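Local atomic coordinates of hydrogenase expression/formation protein (hypb) (Archaeoglobus fulgidus, PDB entry 2WSM), a protein that probably binds and hydrolyses GTP as a nickel- and zinc-binding maturation factor of hydrogenase, forming dimers in a GTP-dependent manner. Residues Gly42-Ile47 with Leu113-Gly118. Sequence-based numbering, arbitrary orientation.
Sequences GKTLLI and LIENVG
Lys43 and Glu115 cross at about a right angle where residues 43-47 of helix 43-54 run antiparallel to residues 113-118 of strand 111-118. The lysine methylenes lie across the glutamate chain, Lys43 CD 4.0 Å from Glu115 CG, and a bend at chi3 (-72°) turns the amino group toward the backbone of Asn116 to Gly118. There Lys43 NZ donates to Asn116 O at 2.8 Å, approaching from above the carbonyl plane at a C=O...N angle of 140° and not along a lone pair. NZ also donates to Gly37 O and forms a salt bridge with Asp66. Glu115 points the other way: with CG anti to the backbone N (chi1 -180°) and the chain extended beyond it, the carboxylate reaches the helix, where Glu115 OE2 uses its syn lone pair to accept a 2.6 Å hydrogen bond from Thr44 OG1. OE1 is taken by the backbone N of Asp66. One turn further along the helix, Ile47 lays CD1 against Glu115 CB (3.9 Å) and slides past Leu113 in the opposite direction, Ile47 CG2 lying 4.1 Å from Leu113 CD1, both against strand 31-37. Gly42, Lys43 and Thr44 fit the end of a P-loop (Walker A), as expected of a SIMIBI GTPase. In this conformation the lysine amino group is held by protein oxygens and Thr44 OG1 by a carboxylate, so binding of nucleotide phosphate and magnesium would probably require these bonds to be exchanged.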
ATOM      1  N   GLY A  42       1.237   0.998  17.784  1.00 28.29           N
ATOM      2  CA  GLY A  42       0.804   1.734  18.959  1.00 23.67           C
ATOM      3  C   GLY A  42      -0.032   2.975  18.680  1.00 24.79           C
ATOM      4  O   GLY A  42       0.005   3.936  19.442  1.00 22.88           O
ATOM      5  N   LYS A  43      -0.793   2.956  17.594  1.00 22.83           N
ATOM      6  CA  LYS A  43      -1.582   4.116  17.190  1.00 21.53           C
ATOM      7  C   LYS A  43      -2.692   4.426  18.188  1.00 24.11           C
ATOM      8  O   LYS A  43      -2.939   5.584  18.522  1.00 18.79           O
ATOM      9  CB  LYS A  43      -2.188   3.892  15.801  1.00 23.86           C
ATOM     10  CG  LYS A  43      -1.165   3.633  14.701  1.00 21.61           C
ATOM     11  CD  LYS A  43      -1.827   3.262  13.387  1.00 17.04           C
ATOM     12  CE  LYS A  43      -2.416   1.863  13.449  1.00 18.91           C
ATOM     13  NZ  LYS A  43      -2.925   1.421  12.135  1.00 20.86           N
ATOM     14  N   THR A  44      -3.363   3.381  18.661  1.00 26.33           N
ATOM     15  CA  THR A  44      -4.488   3.549  19.573  1.00 21.83           C
ATOM     16  C   THR A  44      -4.058   4.134  20.914  1.00 23.34           C
ATOM     17  O   THR A  44      -4.696   5.054  21.427  1.00 27.88           O
ATOM     18  CB  THR A  44      -5.218   2.212  19.806  1.00 28.26           C
ATOM     19  OG1 THR A  44      -5.732   1.732  18.562  1.00 27.96           O
ATOM     20  CG2 THR A  44      -6.371   2.375  20.791  1.00 24.63           C
ATOM     21  N   LEU A  45      -2.982   3.597  21.484  1.00 22.11           N
ATOM     22  CA  LEU A  45      -2.499   4.071  22.776  1.00 24.36           C
ATOM     23  C   LEU A  45      -2.043   5.520  22.688  1.00 24.57           C
ATOM     24  O   LEU A  45      -2.332   6.324  23.578  1.00 22.42           O
ATOM     25  CB  LEU A  45      -1.367   3.190  23.305  1.00 28.90           C
ATOM     26  CG  LEU A  45      -0.772   3.597  24.659  1.00 31.81           C
ATOM     27  CD1 LEU A  45      -1.850   3.660  25.722  1.00 30.67           C
ATOM     28  CD2 LEU A  45       0.332   2.642  25.087  1.00 30.54           C
ATOM     29  N   LEU A  46      -1.328   5.856  21.617  1.00 20.59           N
ATOM     30  CA  LEU A  46      -0.904   7.239  21.421  1.00 22.34           C
ATOM     31  C   LEU A  46      -2.107   8.179  21.385  1.00 22.73           C
ATOM     32  O   LEU A  46      -2.061   9.280  21.935  1.00 22.00           O
ATOM     33  CB  LEU A  46      -0.081   7.395  20.143  1.00 24.31           C
ATOM     34  CG  LEU A  46       0.394   8.825  19.860  1.00 25.17           C
ATOM     35  CD1 LEU A  46       1.339   9.315  20.955  1.00 25.98           C
ATOM     36  CD2 LEU A  46       1.059   8.918  18.500  1.00 26.36           C
ATOM     37  N   ILE A  47      -3.188   7.736  20.747  1.00 20.72           N
ATOM     38  CA  ILE A  47      -4.395   8.549  20.649  1.00 22.01           C
ATOM     39  C   ILE A  47      -5.061   8.730  22.018  1.00 25.72           C
ATOM     40  O   ILE A  47      -5.456   9.836  22.386  1.00 25.03           O
ATOM     41  CB  ILE A  47      -5.392   7.959  19.635  1.00 21.22           C
ATOM     42  CG1 ILE A  47      -4.879   8.166  18.208  1.00 18.05           C
ATOM     43  CG2 ILE A  47      -6.776   8.597  19.798  1.00 23.06           C
ATOM     44  CD1 ILE A  47      -5.718   7.446  17.137  1.00 16.89           C
ATOM     45  N   LEU A 113      -8.287  13.030  15.186  1.00 24.18           N
ATOM     46  CA  LEU A 113      -7.263  12.000  15.044  1.00 22.92           C
ATOM     47  C   LEU A 113      -7.792  10.804  14.255  1.00 22.57           C
ATOM     48  O   LEU A 113      -8.709  10.109  14.693  1.00 25.04           O
ATOM     49  CB  LEU A 113      -6.749  11.577  16.420  1.00 18.00           C
ATOM     50  CG  LEU A 113      -6.138  12.758  17.181  1.00 21.67           C
ATOM     51  CD1 LEU A 113      -5.789  12.400  18.626  1.00 21.07           C
ATOM     52  CD2 LEU A 113      -4.928  13.305  16.448  1.00 21.95           C
ATOM     53  N   ILE A 114      -7.219  10.584  13.077  1.00 21.53           N
ATOM     54  CA  ILE A 114      -7.678   9.527  12.190  1.00 20.83           C
ATOM     55  C   ILE A 114      -6.685   8.371  12.122  1.00 22.67           C
ATOM     56  O   ILE A 114      -5.598   8.479  11.536  1.00 18.50           O
ATOM     57  CB  ILE A 114      -7.949  10.052  10.773  1.00 20.32           C
ATOM     58  CG1 ILE A 114      -8.895  11.259  10.822  1.00 28.73           C
ATOM     59  CG2 ILE A 114      -8.523   8.947   9.901  1.00 22.04           C
ATOM     60  CD1 ILE A 114      -9.319  11.771   9.450  1.00 21.49           C
ATOM     61  N   GLU A 115      -7.078   7.256  12.722  1.00 22.40           N
ATOM     62  CA  GLU A 115      -6.256   6.061  12.732  1.00 21.08           C
ATOM     63  C   GLU A 115      -6.491   5.208  11.485  1.00 18.63           C
ATOM     64  O   GLU A 115      -7.559   4.615  11.296  1.00 18.18           O
ATOM     65  CB  GLU A 115      -6.537   5.253  14.000  1.00 20.91           C
ATOM     66  CG  GLU A 115      -5.721   3.985  14.099  1.00 21.89           C
ATOM     67  CD  GLU A 115      -6.241   3.062  15.172  1.00 26.52           C
ATOM     68  OE1 GLU A 115      -7.218   2.328  14.900  1.00 27.47           O
ATOM     69  OE2 GLU A 115      -5.677   3.073  16.285  1.00 25.44           O
ATOM     70  N   ASN A 116      -5.486   5.153  10.624  1.00 20.62           N
ATOM     71  CA  ASN A 116      -5.577   4.360   9.412  1.00 18.59           C
ATOM     72  C   ASN A 116      -5.486   2.860   9.709  1.00 19.33           C
ATOM     73  O   ASN A 116      -5.154   2.454  10.826  1.00 19.65           O
ATOM     74  CB  ASN A 116      -4.485   4.781   8.424  1.00 16.92           C
ATOM     75  CG  ASN A 116      -4.965   4.766   6.982  1.00 18.67           C
ATOM     76  OD1 ASN A 116      -5.538   3.785   6.512  1.00 17.90           O
ATOM     77  ND2 ASN A 116      -4.741   5.863   6.280  1.00 14.59           N
ATOM     78  N   VAL A 117      -5.780   2.053   8.695  1.00 19.44           N
ATOM     79  CA  VAL A 117      -5.651   0.594   8.748  1.00 19.93           C
ATOM     80  C   VAL A 117      -4.220   0.174   9.105  1.00 21.07           C
ATOM     81  O   VAL A 117      -3.258   0.898   8.816  1.00 22.23           O
ATOM     82  CB  VAL A 117      -6.067  -0.041   7.380  1.00 21.00           C
ATOM     83  CG1 VAL A 117      -6.082  -1.573   7.441  1.00 16.24           C
ATOM     84  CG2 VAL A 117      -7.441   0.483   6.957  1.00 23.77           C
ATOM     85  N   GLY A 118      -4.087  -0.987   9.737  1.00 23.65           N
ATOM     86  CA  GLY A 118      -2.783  -1.524  10.101  1.00 27.34           C
ATOM     87  C   GLY A 118      -2.042  -2.062   8.884  1.00 28.11           C
ATOM     88  O   GLY A 118      -2.089  -3.258   8.600  1.00 38.23           O
TER